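Local coordinates for protein probable TonB-dependent receptor (Pseudomonas aeruginosa, PDB 4K3F) that probably serves as the periplasmic, lipid-anchored binding protein of a methionine uptake system, holding selenomethionine in the cleft between two lobes, at residues A[81-86]-A[234-239]; A[3-8]-A[209-214]. All coordinates share one frame; numbering follows the deposited sequence.

Interaction 1: residues A[81-86]-A[234-239]; sequences HIEPLG and GAVVPA. With MSE (selenomethionine), chain B.
I82 and V237 pair as an antiparallel hydrogen-bonded couple: I82 N donates to V237 O at 2.7 Å, and V237 N returns a nearly straight bond (177°) to I82 O. That same I82 oxygen also has a long CA-H...O contact from V236. One residue earlier, H81 faces P238 as a non-hydrogen-bonded pair, a place proline tolerates because no N-H is needed there.

Apolar contacts lie beside this ladder. CD1 of I82 reaches CB of A239 at 3.8 Å, and CD of P84 meets CG2 of V237, the side chains at about a right angle. V236 sets its CG1 3.4 Å from CD2 of H81, approaching the ring obliquely.

Polar contacts continue past the strand. A water donates to both P84 O and A235 O, joining backbones that have separated. H81 NE2 donates to the anti lone pair of E83 OE2, 2.8 Å away and near the plane of the imidazole, while E83 OE1 accepts from selenomethionine N at 2.6 Å. H81 is a second-shell partner, holding OE2 while OE1 grips the ligand, an arrangement of the amino-acid pocket of an NlpA-family binding protein, where strand 75-82 leaves its sheet.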
# COMPACT_ATOMS: atom_id res chain seq x y z
N HIS A 81 2.21 6.61 6.70
CA HIS A 81 2.05 5.37 7.42
C HIS A 81 2.60 4.20 6.64
O HIS A 81 2.88 4.33 5.44
CB HIS A 81 0.57 5.09 7.75
CG HIS A 81 -0.26 4.76 6.56
ND1 HIS A 81 -1.03 5.67 5.88
CD2 HIS A 81 -0.45 3.57 5.93
CE1 HIS A 81 -1.65 5.07 4.88
NE2 HIS A 81 -1.31 3.79 4.89
N ILE A 82 2.76 3.09 7.34
CA ILE A 82 3.20 1.84 6.70
C ILE A 82 2.09 0.83 6.92
O ILE A 82 1.41 0.85 7.96
CB ILE A 82 4.53 1.30 7.31
CG1 ILE A 82 5.62 2.38 7.29
CG2 ILE A 82 5.05 0.09 6.55
CD1 ILE A 82 6.02 2.82 8.67
N GLU A 83 1.90 -0.05 5.95
CA GLU A 83 0.89 -1.13 6.01
C GLU A 83 1.61 -2.45 5.84
O GLU A 83 1.68 -2.97 4.74
CB GLU A 83 -0.12 -1.01 4.86
CG GLU A 83 -0.98 0.21 4.92
CD GLU A 83 -1.85 0.42 3.67
OE1 GLU A 83 -2.08 -0.52 2.83
OE2 GLU A 83 -2.29 1.55 3.53
N PRO A 84 2.16 -3.01 6.92
CA PRO A 84 2.92 -4.25 6.74
C PRO A 84 2.11 -5.33 6.01
O PRO A 84 0.98 -5.64 6.38
CB PRO A 84 3.27 -4.66 8.16
CG PRO A 84 3.39 -3.34 8.85
CD PRO A 84 2.26 -2.49 8.28
N LEU A 85 2.69 -5.85 4.94
CA LEU A 85 1.98 -6.79 4.06
C LEU A 85 1.97 -8.17 4.68
O LEU A 85 3.03 -8.68 5.10
CB LEU A 85 2.67 -6.82 2.71
CG LEU A 85 1.83 -7.61 1.70
CD1 LEU A 85 1.59 -6.76 0.49
CD2 LEU A 85 2.58 -8.86 1.42
N GLY A 86 0.78 -8.79 4.69
CA GLY A 86 0.60 -10.12 5.18
C GLY A 86 0.30 -11.17 4.12
O GLY A 86 -0.19 -10.87 3.01
N GLY A 234 -2.46 -1.56 15.02
CA GLY A 234 -1.18 -2.10 14.59
C GLY A 234 -1.14 -2.56 13.14
O GLY A 234 -0.07 -2.82 12.60
N ALA A 235 -2.30 -2.65 12.47
CA ALA A 235 -2.29 -3.03 11.04
C ALA A 235 -1.76 -1.92 10.14
O ALA A 235 -1.27 -2.18 8.99
CB ALA A 235 -3.69 -3.41 10.61
N VAL A 236 -1.87 -0.68 10.64
CA VAL A 236 -1.40 0.52 9.97
C VAL A 236 -0.54 1.24 10.99
O VAL A 236 -0.99 1.47 12.13
CB VAL A 236 -2.56 1.40 9.48
CG1 VAL A 236 -2.06 2.65 8.77
CG2 VAL A 236 -3.47 0.58 8.57
N VAL A 237 0.72 1.46 10.63
CA VAL A 237 1.71 1.99 11.54
C VAL A 237 2.07 3.42 11.14
O VAL A 237 2.47 3.65 9.98
CB VAL A 237 2.97 1.11 11.50
CG1 VAL A 237 4.06 1.66 12.40
CG2 VAL A 237 2.64 -0.33 11.85
N PRO A 238 1.92 4.40 12.04
CA PRO A 238 2.37 5.72 11.71
C PRO A 238 3.87 5.77 11.35
O PRO A 238 4.69 5.09 11.98
CB PRO A 238 2.12 6.52 12.98
CG PRO A 238 1.16 5.72 13.80
CD PRO A 238 1.38 4.30 13.42
N ALA A 239 4.21 6.60 10.37
CA ALA A 239 5.56 6.68 9.84
C ALA A 239 6.20 8.01 10.24
O ALA A 239 6.92 8.63 9.47
CB ALA A 239 5.53 6.55 8.33
N MSE B . -1.59 0.80 0.63
CA MSE B . -0.81 -0.10 -0.26
C MSE B . 0.31 -0.70 0.59
O MSE B . 0.94 0.03 1.36
OXT MSE B . 0.58 -1.90 0.49
CB MSE B . -0.24 0.64 -1.48
CG MSE B . 0.53 -0.27 -2.41
SE MSE B . 1.38 0.78 -3.83
CE MSE B . -0.15 1.34 -4.78
O HOH W 1 -0.51 -4.81 8.56

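Interaction 2: residues A[3-8]-A[209-214]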
# COMPACT_ATOMS: atom_id res chain seq x y z
N GLU A 3 -8.88 27.74 0.68
CA GLU A 3 -8.15 27.19 -0.46
C GLU A 3 -8.73 25.77 -0.73
O GLU A 3 -8.80 24.95 0.18
CB GLU A 3 -6.65 27.07 -0.19
CG GLU A 3 -5.84 28.40 -0.11
CD GLU A 3 -4.51 28.37 0.68
OE1 GLU A 3 -4.26 27.50 1.55
OE2 GLU A 3 -3.69 29.29 0.45
N SER A 4 -9.12 25.49 -1.95
CA SER A 4 -9.56 24.15 -2.36
C SER A 4 -8.39 23.19 -2.50
O SER A 4 -7.37 23.54 -3.10
CB SER A 4 -10.24 24.25 -3.72
OG SER A 4 -10.68 22.98 -4.17
N LEU A 5 -8.56 21.95 -2.05
CA LEU A 5 -7.50 20.93 -2.19
C LEU A 5 -8.17 19.61 -2.44
O LEU A 5 -8.83 19.08 -1.57
CB LEU A 5 -6.58 20.88 -0.96
CG LEU A 5 -5.43 19.90 -1.00
CD1 LEU A 5 -4.49 20.24 -2.14
CD2 LEU A 5 -4.70 19.97 0.34
N THR A 6 -8.04 19.07 -3.64
CA THR A 6 -8.74 17.85 -3.98
C THR A 6 -7.75 16.67 -3.95
O THR A 6 -6.67 16.77 -4.50
CB THR A 6 -9.40 17.95 -5.37
OG1 THR A 6 -8.43 18.33 -6.33
CG2 THR A 6 -10.54 18.96 -5.34
N VAL A 7 -8.13 15.57 -3.29
CA VAL A 7 -7.22 14.43 -3.02
C VAL A 7 -7.91 13.10 -3.33
O VAL A 7 -8.99 12.81 -2.77
CB VAL A 7 -6.74 14.40 -1.55
CG1 VAL A 7 -5.70 13.33 -1.35
CG2 VAL A 7 -6.14 15.74 -1.18
N ALA A 8 -7.32 12.34 -4.25
CA ALA A 8 -7.81 10.98 -4.52
C ALA A 8 -7.20 10.00 -3.51
O ALA A 8 -6.00 10.06 -3.21
CB ALA A 8 -7.37 10.55 -5.90
N SER A 209 2.89 24.31 -2.31
CA SER A 209 1.81 25.28 -2.09
C SER A 209 1.43 25.34 -0.62
O SER A 209 1.68 24.42 0.14
CB SER A 209 0.61 24.90 -2.97
OG SER A 209 -0.01 23.69 -2.56
N ASP A 210 0.87 26.47 -0.21
CA ASP A 210 0.42 26.62 1.17
C ASP A 210 -0.53 25.49 1.60
O ASP A 210 -0.37 24.89 2.66
CB ASP A 210 -0.26 27.98 1.33
CG ASP A 210 -0.76 28.22 2.75
OD1 ASP A 210 0.08 28.42 3.62
OD2 ASP A 210 -1.98 28.17 2.98
N ALA A 211 -1.53 25.20 0.79
CA ALA A 211 -2.53 24.21 1.17
C ALA A 211 -1.92 22.82 1.26
O ALA A 211 -2.22 22.05 2.20
CB ALA A 211 -3.64 24.18 0.14
N MSE A 212 -1.04 22.50 0.29
CA MSE A 212 -0.39 21.20 0.32
C MSE A 212 0.44 21.04 1.58
O MSE A 212 0.47 19.96 2.20
CB MSE A 212 0.43 20.96 -0.94
CG MSE A 212 0.80 19.49 -1.16
SE MSE A 212 -0.72 18.37 -1.68
CE MSE A 212 -1.07 19.33 -3.35
N GLN A 213 1.15 22.10 1.97
CA GLN A 213 2.00 22.02 3.14
C GLN A 213 1.17 21.84 4.40
O GLN A 213 1.60 21.12 5.31
CB GLN A 213 2.85 23.28 3.31
CG GLN A 213 3.93 23.52 2.26
CD GLN A 213 4.70 24.86 2.48
OE1 GLN A 213 4.22 25.82 3.12
NE2 GLN A 213 5.91 24.91 1.95
N LYS A 214 0.03 22.52 4.47
CA LYS A 214 -0.85 22.39 5.65
C LYS A 214 -1.35 20.95 5.72
O LYS A 214 -1.37 20.39 6.80
CB LYS A 214 -1.99 23.35 5.55
CG LYS A 214 -1.57 24.78 5.86
CD LYS A 214 -2.65 25.79 5.56
CE LYS A 214 -2.26 27.17 6.10
NZ LYS A 214 -3.21 28.15 5.53
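E3 and D210 bring their acid groups together at the N-terminal end of helix 210-218, with the side chains crossing at about a right angle and the carboxylate planes 63° apart. OE1 of E3 stands 2.8 Å from OD2 of D210, a close approach of two carboxylate oxygens. D210 has its CG anti to the backbone N (chi1 -180°), which carries the carboxylate out beside E3.

K214, one helical turn on, brings its ammonium to the same oxygen: NZ makes a 2.8 Å salt bridge to D210 OD2, on the oxygen's syn lone pair. NZ lies 4.2 Å from E3 OE1, too far for a second salt bridge, but its charge would be expected to ease the repulsion between the acids. A hydrogen bond to the carbonyl of E28 gives this lysine a further partner.

A211 turns its small CB toward the strand, 3.7 Å from E3 OE1, so the helix can lie near without a bulky side chain intervening. L5 then spreads its two methyls over different residues. CD2 rests 3.7 Å from the carbonyl oxygen A211 O, whereas CD1 meets CE of the selenomethionine M212, also at 3.7 Å. The latter side chains cross at about a right angle; the M212 chain bends at chi2 and chi3, and the second bend puts CE against CD1 of L5. L200 and A202 also touch M212.

S209 holds the N-cap position, and its OG accepts from M212 N at 3.3 Å, a capping bond. The axes of strand and helix segments are 9.0 Å apart and inclined at 59°: a helix covering one face of the mixed sheet, with L5 packed against A211 and M212 and the E3-D210-K214 group at the helix's N-terminal end, as in the alpha/beta lobes of periplasmic binding proteins.

How the interactions relate
From the N terminus, strand 3-9 comes first and waits some 200 residues for its partner in interaction 2, the helix beginning at 210. Within that loop the chain completes strand 75-82 and passes through 83-86 into the other sheet, where strand 86-88 lies. Residues 234-239, near the C terminus, return to 81-86, closing interaction 1 across 147 residues. The segments alternate, so the two loops cross rather than nest. Both contacts reach the same six-stranded sheet: interaction 2 lays a helix against strand 3-9, while interaction 1 adds an outermost strand, 237-238, to strand 75-82, which leads to ligand-binding E83. Centres lie about 24 Å apart, nearest atoms about 10 Å, so the contacts do not meet.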